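Local atomic coordinates of RTX-adhesin (Marinomonas primoryensis, PDB entry 5IRB), a protein that probably helps a giant calcium-dependent RTX adhesin hold its Antarctic bacterium to ice and diatoms, this chain being a row of calcium-binding beta-sandwich domains. Residues T207-A212 / D296-T301; E250-T255 / A290-S295; N9-P14 / T33-G38; G44-V49 / A84-T89. One frame throughout, in Å; residues are numbered along the deposited sequence.

Interaction 1. Residues T207-A212 / D296-T301; sequences TVDTSA and DAAGNT. With CA (calcium ion), chain D.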
loop_
_atom_site.group_PDB
_atom_site.type_symbol
_atom_site.label_atom_id
_atom_site.label_comp_id
_atom_site.label_asym_id
_atom_site.label_seq_id
_atom_site.Cartn_x
_atom_site.Cartn_y
_atom_site.Cartn_z
ATOM N N THR A 207 4.526 14.209 1.244
ATOM C CA THR A 207 4.643 15.542 1.834
ATOM C C THR A 207 3.520 16.427 1.317
ATOM O O THR A 207 2.926 16.156 0.267
ATOM C CB THR A 207 6.020 16.181 1.558
ATOM O OG1 THR A 207 6.208 16.388 0.152
ATOM C CG2 THR A 207 7.115 15.270 2.102
ATOM N N VAL A 208 3.205 17.465 2.082
ATOM C CA VAL A 208 2.134 18.363 1.714
ATOM C C VAL A 208 2.720 19.766 1.525
ATOM O O VAL A 208 3.392 20.291 2.412
ATOM C CB VAL A 208 1.008 18.357 2.772
ATOM C CG1 VAL A 208 -0.060 19.371 2.426
ATOM C CG2 VAL A 208 0.396 16.933 2.899
ATOM N N ASP A 209 2.487 20.340 0.349
ATOM C CA ASP A 209 2.974 21.682 -0.002
ATOM C C ASP A 209 1.875 22.407 -0.756
ATOM O O ASP A 209 1.699 22.189 -1.955
ATOM C CB ASP A 209 4.237 21.617 -0.859
ATOM C CG ASP A 209 4.875 23.000 -1.075
ATOM O OD1 ASP A 209 4.172 24.015 -0.854
ATOM O OD2 ASP A 209 6.061 23.061 -1.488
ATOM N N THR A 210 1.132 23.272 -0.067
ATOM C CA THR A 210 -0.005 23.912 -0.714
ATOM C C THR A 210 0.173 25.413 -0.953
ATOM O O THR A 210 -0.801 26.113 -1.193
ATOM C CB THR A 210 -1.284 23.714 0.093
ATOM O OG1 THR A 210 -1.123 24.334 1.372
ATOM C CG2 THR A 210 -1.604 22.218 0.265
ATOM N N SER A 211 1.390 25.932 -0.879
ATOM C CA SER A 211 1.570 27.308 -1.330
ATOM C C SER A 211 2.966 27.588 -1.819
ATOM O O SER A 211 3.946 27.011 -1.339
ATOM C CB SER A 211 1.217 28.318 -0.229
ATOM O OG SER A 211 2.105 28.240 0.863
ATOM N N ALA A 212 3.019 28.476 -2.803
ATOM C CA ALA A 212 4.248 29.042 -3.315
ATOM C C ALA A 212 4.446 30.411 -2.668
ATOM O O ALA A 212 3.493 30.991 -2.152
ATOM C CB ALA A 212 4.206 29.149 -4.837
ATOM N N ASP A 296 6.401 27.029 -7.472
ATOM C CA ASP A 296 7.368 26.138 -6.831
ATOM C C ASP A 296 7.392 24.759 -7.511
ATOM O O ASP A 296 6.645 24.519 -8.464
ATOM C CB ASP A 296 7.100 26.053 -5.307
ATOM C CG ASP A 296 5.771 25.350 -4.943
ATOM O OD1 ASP A 296 5.113 24.780 -5.841
ATOM O OD2 ASP A 296 5.403 25.366 -3.739
ATOM N N ALA A 297 8.274 23.872 -7.060
ATOM C CA ALA A 297 8.419 22.568 -7.706
ATOM C C ALA A 297 7.160 21.727 -7.584
ATOM O O ALA A 297 6.875 20.926 -8.468
ATOM C CB ALA A 297 9.631 21.789 -7.126
ATOM N N ALA A 298 6.401 21.913 -6.508
ATOM C CA ALA A 298 5.112 21.221 -6.358
ATOM C C ALA A 298 4.059 21.661 -7.352
ATOM O O ALA A 298 3.059 20.970 -7.512
ATOM C CB ALA A 298 4.573 21.407 -4.956
ATOM N N GLY A 299 4.270 22.799 -8.016
ATOM C CA GLY A 299 3.324 23.265 -9.014
ATOM C C GLY A 299 2.345 24.320 -8.533
ATOM O O GLY A 299 1.449 24.716 -9.282
ATOM N N ASN A 300 2.496 24.773 -7.292
ATOM C CA ASN A 300 1.676 25.865 -6.804
ATOM C C ASN A 300 2.097 27.138 -7.513
ATOM O O ASN A 300 3.227 27.239 -7.949
ATOM C CB ASN A 300 1.837 26.042 -5.302
ATOM C CG ASN A 300 1.469 24.800 -4.537
ATOM O OD1 ASN A 300 0.363 24.281 -4.687
ATOM N ND2 ASN A 300 2.390 24.318 -3.715
ATOM N N THR A 301 1.205 28.111 -7.607
ATOM C CA THR A 301 1.561 29.388 -8.235
ATOM C C THR A 301 1.332 30.535 -7.277
ATOM O O THR A 301 0.553 30.414 -6.330
ATOM C CB THR A 301 0.742 29.638 -9.503
ATOM O OG1 THR A 301 -0.652 29.604 -9.168
ATOM C CG2 THR A 301 1.027 28.522 -10.519
HETATM CA CA CA D . 5.830 25.592 -1.593
HETATM O O HOH W 1 7.339 22.703 -4.049
HETATM O O HOH W 2 0.528 29.127 -3.977
HETATM O O HOH W 3 6.063 25.906 0.491
HETATM O O HOH W 4 7.033 27.770 -2.021
HETATM O O HOH W 5 8.039 24.881 -1.941
#
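Asp209 and Ala298 face each other with their CA atoms 6.7 Å apart, where the chain leaving strand 197-208 passes the type I turn from Asp296 to Gly299. A calcium ion ties the two segments together. Asp209 grips it with both carboxylate oxygens, OD1 at 2.4 Å from the ion and OD2 slightly farther. Ser211 adds its backbone O. From the other segment Asp296 gives one oxygen, OD2, at 2.2 Å from the ion. The two carboxylates meet tip to tip, their planes turned 72° apart. Three waters bring the coordinating oxygens to seven. Asn300 braces both sides with one amide nitrogen. Its ND2 donates to Asp209 O at 2.8 Å, from above the carbonyl plane, and to the syn lone pair of Asp296 OD2 at 3.2 Å. These bonds hold its amide in place, and its OD1 accepts from Ala127 N. Asn300 N also binds Asp296 OD1. Ala212 CB rests on Asn300 CB at 3.9 Å. A water joins Asp209 OD2 to Ala298 N. Strand 197-208 closes one beta-sandwich and the turn lies in the next, so this is an interdomain calcium site, consistent with the calcium-stiffened linkers of RTX adhesins.

Interaction 2. Residues E250-T255 / A290-S295; sequences EGDTVT and AVVTSS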
loop_
_atom_site.group_PDB
_atom_site.type_symbol
_atom_site.label_atom_id
_atom_site.label_comp_id
_atom_site.label_asym_id
_atom_site.label_seq_id
_atom_site.Cartn_x
_atom_site.Cartn_y
_atom_site.Cartn_z
ATOM N N GLU A 250 14.297 33.111 -12.773
ATOM C CA GLU A 250 14.584 33.452 -14.166
ATOM C C GLU A 250 13.560 32.822 -15.093
ATOM O O GLU A 250 13.266 31.644 -14.968
ATOM C CB GLU A 250 15.978 32.983 -14.575
ATOM C CG GLU A 250 16.366 33.411 -15.991
ATOM C CD GLU A 250 17.713 32.874 -16.414
ATOM O OE1 GLU A 250 18.365 32.192 -15.596
ATOM O OE2 GLU A 250 18.132 33.160 -17.559
ATOM N N GLY A 251 13.020 33.598 -16.030
ATOM C CA GLY A 251 12.009 33.076 -16.935
ATOM C C GLY A 251 10.576 33.328 -16.509
ATOM O O GLY A 251 9.653 33.180 -17.323
ATOM N N ASP A 252 10.372 33.706 -15.249
ATOM C CA ASP A 252 9.032 34.031 -14.789
ATOM C C ASP A 252 8.433 35.178 -15.609
ATOM O O ASP A 252 9.142 36.096 -16.026
ATOM C CB ASP A 252 9.061 34.405 -13.307
ATOM C CG ASP A 252 9.065 33.184 -12.388
ATOM O OD1 ASP A 252 9.024 32.046 -12.908
ATOM O OD2 ASP A 252 9.107 33.381 -11.146
ATOM N N THR A 253 7.117 35.162 -15.783
ATOM C CA THR A 253 6.451 36.203 -16.561
ATOM C C THR A 253 6.232 37.440 -15.715
ATOM O O THR A 253 5.792 37.337 -14.564
ATOM C CB THR A 253 5.108 35.715 -17.117
ATOM O OG1 THR A 253 5.348 34.649 -18.044
ATOM C CG2 THR A 253 4.369 36.861 -17.840
ATOM N N VAL A 254 6.554 38.600 -16.297
ATOM C CA VAL A 254 6.266 39.889 -15.697
ATOM C C VAL A 254 5.163 40.559 -16.510
ATOM O O VAL A 254 5.280 40.716 -17.721
ATOM C CB VAL A 254 7.500 40.827 -15.672
ATOM C CG1 VAL A 254 7.214 42.011 -14.776
ATOM C CG2 VAL A 254 8.754 40.080 -15.189
ATOM N N THR A 255 4.084 40.939 -15.848
ATOM C CA THR A 255 2.942 41.512 -16.543
ATOM C C THR A 255 2.694 42.910 -16.025
ATOM O O THR A 255 2.650 43.114 -14.818
ATOM C CB THR A 255 1.691 40.648 -16.360
ATOM O OG1 THR A 255 1.953 39.346 -16.891
ATOM C CG2 THR A 255 0.485 41.262 -17.092
ATOM N N ALA A 290 3.492 46.135 -11.537
ATOM C CA ALA A 290 4.179 45.093 -12.257
ATOM C C ALA A 290 3.909 43.808 -11.471
ATOM O O ALA A 290 4.132 43.759 -10.253
ATOM C CB ALA A 290 5.681 45.392 -12.372
ATOM N N VAL A 291 3.404 42.785 -12.155
ATOM C CA VAL A 291 3.044 41.527 -11.488
ATOM C C VAL A 291 3.878 40.357 -12.001
ATOM O O VAL A 291 3.915 40.100 -13.199
ATOM C CB VAL A 291 1.558 41.194 -11.654
ATOM C CG1 VAL A 291 1.197 39.881 -10.904
ATOM C CG2 VAL A 291 0.716 42.330 -11.130
ATOM N N VAL A 292 4.593 39.695 -11.099
ATOM C CA VAL A 292 5.391 38.524 -11.476
ATOM C C VAL A 292 4.676 37.236 -11.047
ATOM O O VAL A 292 4.207 37.118 -9.913
ATOM C CB VAL A 292 6.799 38.587 -10.886
ATOM C CG1 VAL A 292 7.568 37.270 -11.123
ATOM C CG2 VAL A 292 7.551 39.796 -11.502
ATOM N N THR A 293 4.531 36.311 -11.994
ATOM C CA THR A 293 3.879 35.027 -11.749
ATOM C C THR A 293 4.950 33.951 -11.556
ATOM O O THR A 293 5.772 33.720 -12.445
ATOM C CB THR A 293 2.934 34.631 -12.883
ATOM O OG1 THR A 293 1.839 35.559 -12.926
ATOM C CG2 THR A 293 2.371 33.198 -12.643
ATOM N N SER A 294 4.964 33.337 -10.372
ATOM C CA SER A 294 5.924 32.282 -10.093
ATOM C C SER A 294 5.274 30.951 -9.694
ATOM O O SER A 294 4.073 30.850 -9.491
ATOM C CB SER A 294 6.889 32.734 -9.002
ATOM O OG SER A 294 7.517 33.983 -9.333
ATOM N N SER A 295 6.104 29.927 -9.589
ATOM C CA SER A 295 5.634 28.633 -9.135
ATOM C C SER A 295 6.764 27.898 -8.416
ATOM O O SER A 295 7.938 28.169 -8.660
ATOM C CB SER A 295 5.080 27.852 -10.330
ATOM O OG SER A 295 6.138 27.573 -11.217
HETATM O O HOH W 6 9.017 30.564 -10.308
HETATM O O HOH W 7 5.572 32.969 -14.820
HETATM O O HOH W 8 2.395 38.030 -14.287
#
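Thr255 and Val291 pair across two antiparallel strands in the mixed sheet of the last beta-sandwich domain, whose fold is probably immunoglobulin-like. Strand 253-258 lies beside strand 287-295 in this sheet, between it and strand 261-266. The short segments run at 154° to each other. Thr255 and Val291 form a hydrogen-bonded pair: Thr255 N donates to Val291 O, and Val291 N to Thr255 O, both at 2.8 Å. Farther along, Thr293 N donates to Thr253 O at 3.0 Å. Toward Asp252 the strands part, with the CA atoms of Asp252 and Ser294 5.9 Å apart. There a water links Thr253 N to Thr293 O.

The side chain of Asp252 spans the wider end. Its CB lies 3.9 Å from Val292 CG1. Its CG is anti to the carbonyl carbon (chi1 -82°), beside the backbone N. OD2 accepts from Ser294 OG. That bond is modelled as very short, so its exact length is doubtful. OD2 also accepts from Ala249 N and from a water that joins it to Ser295 N.

The two faces of the pair differ. On the face of Thr255 and Thr293, one water reaches Thr255 OG1, Val291 O and Thr293 OG1; Thr293 OG1 also bonds to Asp303 OD1. On the other face, Val254 and Val292 are buried, and Val292 touches Val217 of strand 216-219. Val254 sits opposite Val292 as a non-hydrogen-bonded pair, where methyl meets methyl: Val254 CG2 is 3.9 Å from Val292 CG2.

Interaction 3. Residues N9-P14 / T33-G38; sequences NLDIDP and TGVVNG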
loop_
_atom_site.group_PDB
_atom_site.type_symbol
_atom_site.label_atom_id
_atom_site.label_comp_id
_atom_site.label_asym_id
_atom_site.label_seq_id
_atom_site.Cartn_x
_atom_site.Cartn_y
_atom_site.Cartn_z
ATOM N N ASN A 9 -3.939 -55.849 7.986
ATOM C CA ASN A 9 -3.485 -54.647 7.313
ATOM C C ASN A 9 -3.991 -53.420 8.078
ATOM O O ASN A 9 -5.153 -53.371 8.465
ATOM C CB ASN A 9 -3.970 -54.626 5.860
ATOM C CG ASN A 9 -3.257 -53.577 5.018
ATOM O OD1 ASN A 9 -2.162 -53.817 4.508
ATOM N ND2 ASN A 9 -3.879 -52.410 4.864
ATOM N N LEU A 10 -3.130 -52.427 8.264
ATOM C CA LEU A 10 -3.470 -51.243 9.045
ATOM C C LEU A 10 -3.458 -50.006 8.156
ATOM O O LEU A 10 -2.461 -49.722 7.501
ATOM C CB LEU A 10 -2.473 -51.046 10.186
ATOM C CG LEU A 10 -2.588 -49.788 11.067
ATOM C CD1 LEU A 10 -3.922 -49.748 11.792
ATOM C CD2 LEU A 10 -1.435 -49.687 12.056
ATOM N N ASP A 11 -4.576 -49.290 8.114
ATOM C CA ASP A 11 -4.658 -48.053 7.345
ATOM C C ASP A 11 -4.996 -46.890 8.236
ATOM O O ASP A 11 -5.780 -47.022 9.180
ATOM C CB ASP A 11 -5.709 -48.131 6.240
ATOM C CG ASP A 11 -5.221 -48.870 5.013
ATOM O OD1 ASP A 11 -4.405 -48.289 4.258
ATOM O OD2 ASP A 11 -5.666 -50.014 4.787
ATOM N N ILE A 12 -4.408 -45.743 7.899
ATOM C CA ILE A 12 -4.686 -44.476 8.555
ATOM C C ILE A 12 -5.402 -43.598 7.540
ATOM O O ILE A 12 -4.949 -43.472 6.401
ATOM C CB ILE A 12 -3.393 -43.794 9.052
ATOM C CG1 ILE A 12 -2.558 -44.779 9.889
ATOM C CG2 ILE A 12 -3.706 -42.518 9.828
ATOM C CD1 ILE A 12 -1.062 -44.483 9.884
ATOM N N ASP A 13 -6.545 -43.037 7.927
ATOM C CA ASP A 13 -7.267 -42.106 7.057
ATOM C C ASP A 13 -6.481 -40.807 6.914
ATOM O O ASP A 13 -5.691 -40.471 7.800
ATOM C CB ASP A 13 -8.659 -41.815 7.624
ATOM C CG ASP A 13 -9.515 -43.055 7.736
ATOM O OD1 ASP A 13 -9.493 -43.884 6.805
ATOM O OD2 ASP A 13 -10.195 -43.219 8.767
ATOM N N PRO A 14 -6.703 -40.066 5.812
ATOM C CA PRO A 14 -6.063 -38.757 5.629
ATOM C C PRO A 14 -6.249 -37.870 6.852
ATOM O O PRO A 14 -7.351 -37.792 7.389
ATOM C CB PRO A 14 -6.789 -38.183 4.414
ATOM C CG PRO A 14 -7.147 -39.403 3.614
ATOM C CD PRO A 14 -7.502 -40.456 4.633
ATOM N N THR A 33 -7.902 -41.293 12.473
ATOM C CA THR A 33 -8.798 -42.429 12.351
ATOM C C THR A 33 -8.218 -43.392 11.336
ATOM O O THR A 33 -7.364 -43.013 10.536
ATOM C CB THR A 33 -10.226 -42.042 11.901
ATOM O OG1 THR A 33 -10.211 -41.658 10.525
ATOM C CG2 THR A 33 -10.825 -40.927 12.761
ATOM N N GLY A 34 -8.686 -44.638 11.372
ATOM C CA GLY A 34 -8.326 -45.581 10.347
ATOM C C GLY A 34 -9.079 -46.877 10.498
ATOM O O GLY A 34 -10.111 -46.953 11.174
ATOM N N VAL A 35 -8.546 -47.910 9.861
ATOM C CA VAL A 35 -9.188 -49.214 9.835
ATOM C C VAL A 35 -8.115 -50.290 9.950
ATOM O O VAL A 35 -6.964 -50.081 9.541
ATOM C CB VAL A 35 -10.020 -49.434 8.561
ATOM C CG1 VAL A 35 -11.216 -48.514 8.537
ATOM C CG2 VAL A 35 -9.166 -49.245 7.316
ATOM N N VAL A 36 -8.495 -51.425 10.525
ATOM C CA VAL A 36 -7.664 -52.623 10.528
ATOM C C VAL A 36 -8.425 -53.651 9.695
ATOM O O VAL A 36 -9.585 -53.903 9.948
ATOM C CB VAL A 36 -7.400 -53.169 11.948
ATOM C CG1 VAL A 36 -6.540 -54.442 11.890
ATOM C CG2 VAL A 36 -6.770 -52.106 12.851
ATOM N N ASN A 37 -7.789 -54.240 8.701
ATOM C CA ASN A 37 -8.462 -55.174 7.821
ATOM C C ASN A 37 -7.759 -56.503 7.841
ATOM O O ASN A 37 -6.650 -56.592 8.345
ATOM C CB ASN A 37 -8.414 -54.638 6.387
ATOM C CG ASN A 37 -9.416 -53.554 6.135
ATOM O OD1 ASN A 37 -9.084 -52.429 5.725
ATOM N ND2 ASN A 37 -10.668 -53.880 6.383
ATOM N N GLY A 38 -8.285 -57.515 7.164
ATOM C CA GLY A 38 -7.551 -58.751 7.082
ATOM C C GLY A 38 -8.301 -59.839 7.795
ATOM O O GLY A 38 -9.514 -59.866 7.716
HETATM O O HOH W 9 -6.553 -39.763 10.432
HETATM O O HOH W 10 -12.136 -45.005 10.265
#
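Asp13 reaches over Thr33 at the end of an antiparallel strand pair, part of the three-stranded sheet of the first beta-sandwich. Strand 8-12 is an edge of that sheet, and strand 29-38 is its middle. From CB outward, Asp13 meets Thr33 at almost every step. CB is 3.3 Å from Thr33 OG1. CG stands anti to the carbonyl carbon (chi1 -61°) and passes both OG1 and O of Thr33. OD1 has Gly34 CA as its nearest atom across the pair, 4.1 Å away. OD2 accepts a hydrogen bond from Thr33 OG1; it is modelled so short that its length is doubtful. A water also donates to OD2, at 3.0 Å, and to Gly34 O. The backbone seconds this grip, since Asp13 N donates to Thr33 O at 2.7 Å.

Behind Asp13 the register is regular. Asn9 with Asn37 and Asp11 with Val35 are hydrogen-bonded pairs, each joined by two backbone bonds. Asp11 N meets Val35 O at 2.9 Å, nearly straight. Gly34 has no side chain, and its CA passes only 3.1 Å from Asp11 O.

Leu10, Ile12 and Val36 turn to the buried face, toward strand 81-89 of the opposing sheet. Ile12 belongs to a magnesium site known for this protein, with no ion bound here. Nearer the other end of the pair, Leu10 CD1 touches Val36 CG2 at 3.8 Å.

Interaction 4. Residues G44-V49 / A84-T89; sequences GVVTLV and ASVVVT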
loop_
_atom_site.group_PDB
_atom_site.type_symbol
_atom_site.label_atom_id
_atom_site.label_comp_id
_atom_site.label_asym_id
_atom_site.label_seq_id
_atom_site.Cartn_x
_atom_site.Cartn_y
_atom_site.Cartn_z
ATOM N N GLY A 44 -8.234 -55.247 19.454
ATOM C CA GLY A 44 -6.923 -54.813 19.015
ATOM C C GLY A 44 -6.508 -53.493 19.641
ATOM O O GLY A 44 -7.348 -52.754 20.166
ATOM N N VAL A 45 -5.204 -53.227 19.601
ATOM C CA VAL A 45 -4.617 -51.998 20.125
ATOM C C VAL A 45 -3.798 -51.316 19.044
ATOM O O VAL A 45 -2.782 -51.854 18.597
ATOM C CB VAL A 45 -3.702 -52.248 21.343
ATOM C CG1 VAL A 45 -3.105 -50.924 21.867
ATOM C CG2 VAL A 45 -4.444 -53.029 22.444
ATOM N N VAL A 46 -4.256 -50.137 18.620
ATOM C CA VAL A 46 -3.493 -49.268 17.722
ATOM C C VAL A 46 -2.588 -48.302 18.485
ATOM O O VAL A 46 -3.030 -47.590 19.388
ATOM C CB VAL A 46 -4.417 -48.452 16.802
ATOM C CG1 VAL A 46 -3.611 -47.430 15.990
ATOM C CG2 VAL A 46 -5.198 -49.378 15.889
ATOM N N THR A 47 -1.307 -48.321 18.123
ATOM C CA THR A 47 -0.322 -47.405 18.673
ATOM C C THR A 47 0.169 -46.439 17.590
ATOM O O THR A 47 0.594 -46.861 16.513
ATOM C CB THR A 47 0.862 -48.175 19.280
ATOM O OG1 THR A 47 0.368 -49.036 20.317
ATOM C CG2 THR A 47 1.890 -47.219 19.881
ATOM N N LEU A 48 0.115 -45.143 17.901
ATOM C CA LEU A 48 0.571 -44.091 16.993
ATOM C C LEU A 48 1.727 -43.361 17.637
ATOM O O LEU A 48 1.701 -43.116 18.837
ATOM C CB LEU A 48 -0.525 -43.065 16.721
ATOM C CG LEU A 48 -1.885 -43.355 16.103
ATOM C CD1 LEU A 48 -2.548 -42.035 15.749
ATOM C CD2 LEU A 48 -1.745 -44.209 14.872
ATOM N N VAL A 49 2.725 -42.978 16.849
ATOM C CA VAL A 49 3.789 -42.127 17.384
ATOM C C VAL A 49 3.880 -40.859 16.561
ATOM O O VAL A 49 3.945 -40.910 15.339
ATOM C CB VAL A 49 5.163 -42.836 17.422
ATOM C CG1 VAL A 49 6.240 -41.877 17.955
ATOM C CG2 VAL A 49 5.085 -44.104 18.278
ATOM N N ALA A 84 2.466 -45.765 12.738
ATOM C CA ALA A 84 1.418 -46.500 13.426
ATOM C C ALA A 84 1.701 -47.994 13.441
ATOM O O ALA A 84 2.279 -48.534 12.505
ATOM C CB ALA A 84 0.087 -46.234 12.763
ATOM N N SER A 85 1.299 -48.646 14.513
ATOM C CA SER A 85 1.285 -50.104 14.517
ATOM C C SER A 85 0.071 -50.650 15.267
ATOM O O SER A 85 -0.576 -49.933 16.050
ATOM C CB SER A 85 2.591 -50.643 15.104
ATOM O OG SER A 85 2.717 -50.288 16.469
ATOM N N VAL A 86 -0.274 -51.907 14.982
ATOM C CA VAL A 86 -1.424 -52.522 15.630
ATOM C C VAL A 86 -1.101 -53.975 16.036
ATOM O O VAL A 86 -0.363 -54.671 15.338
ATOM C CB VAL A 86 -2.671 -52.463 14.718
ATOM C CG1 VAL A 86 -2.452 -53.250 13.437
ATOM C CG2 VAL A 86 -3.940 -52.932 15.463
ATOM N N VAL A 87 -1.604 -54.393 17.191
ATOM C CA VAL A 87 -1.705 -55.817 17.510
ATOM C C VAL A 87 -3.176 -56.158 17.759
ATOM O O VAL A 87 -3.885 -55.394 18.425
ATOM C CB VAL A 87 -0.837 -56.195 18.715
ATOM C CG1 VAL A 87 -1.171 -55.330 19.907
ATOM C CG2 VAL A 87 -1.005 -57.677 19.051
ATOM N N VAL A 88 -3.642 -57.262 17.174
ATOM C CA VAL A 88 -5.020 -57.707 17.335
ATOM C C VAL A 88 -5.060 -59.142 17.900
ATOM O O VAL A 88 -4.094 -59.892 17.763
ATOM C CB VAL A 88 -5.808 -57.699 16.014
ATOM C CG1 VAL A 88 -5.751 -56.341 15.334
ATOM C CG2 VAL A 88 -5.307 -58.810 15.083
ATOM N N THR A 89 -6.183 -59.507 18.507
ATOM C CA THR A 89 -6.367 -60.835 19.108
ATOM C C THR A 89 -7.714 -61.367 18.682
ATOM O O THR A 89 -8.658 -60.594 18.573
ATOM C CB THR A 89 -6.314 -60.792 20.643
ATOM O OG1 THR A 89 -5.097 -60.162 21.051
ATOM C CG2 THR A 89 -6.382 -62.212 21.218
#
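Val45 and Val87, then Thr47 and Ser85, face each other as hydrogen-bonded pairs between two antiparallel strands. The segments run at 174°, very close to fully antiparallel. Each pair makes two backbone bonds. The bond from Thr47 N to Ser85 O is 2.7 Å, and the one from Val87 N to Val45 O is longer, at 3.1 Å. Non-hydrogen-bonded pairs alternate with them: Val46 with Val86 between, Gly44 with Val88 and Leu48 with Ala84 outside. Here CA-H groups point at carbonyl oxygens. Ala84 CA approaches Thr47 O at 3.2 Å in this way, and Val86 CA approaches Val45 O.

Apolar contacts fill the buried face. Leu48 CD2 presses on Ala84 CB at 3.5 Å, tighter than usual van der Waals contact. Val46 CG2 meets Val86 CG2 at 3.8 Å, the two side chains lying aslant. Val86 puts CG2 anti to its backbone N, with CG1 between N and the carbonyl carbon (chi1 63°); CG2 also lies near Val45 O. At the end of the pair Gly44 brings no side chain, and its CA comes within 3.8 Å of Val88 CA. Val88 CG1 is 4.2 Å from Gly44 CA.

The other face is mixed. Val45 CB is 4.2 Å from Val87 CG1, and Thr47 CB lies near Ser85 OG.

Around the pair, strand 95-106 lies beside 81-89, and strand 53-58 beside 43-50. Trp65 of the opposing sheet packs on Val46 and Leu48, while Ile8 packs on Val86 and Val88. The two inner strands thus form one wall of a beta-sandwich core, consistent with the immunoglobulin-like domains of bacterial adhesins.

In the fold
Interactions 3 and 4 belong to the first domain, interaction 2 to the last, and interaction 1 to the junction before that last domain. Interactions 3 and 4 follow in series, with centres 10 Å apart, in the two facing sheets of one sandwich. They touch through Ile12 CD1 and Ala84 CB. Interaction 2 is nested within the loop closed by interaction 1; their centres are 16 Å apart, and Asn300 and Thr301 touch Ser294 and Ser295. Interactions 2 and 4 sit 93 Å apart, on opposite sides of the chain's centre. The chain is thus an elongated row of sandwiches, with calcium binding neighbouring domains together at interaction 1.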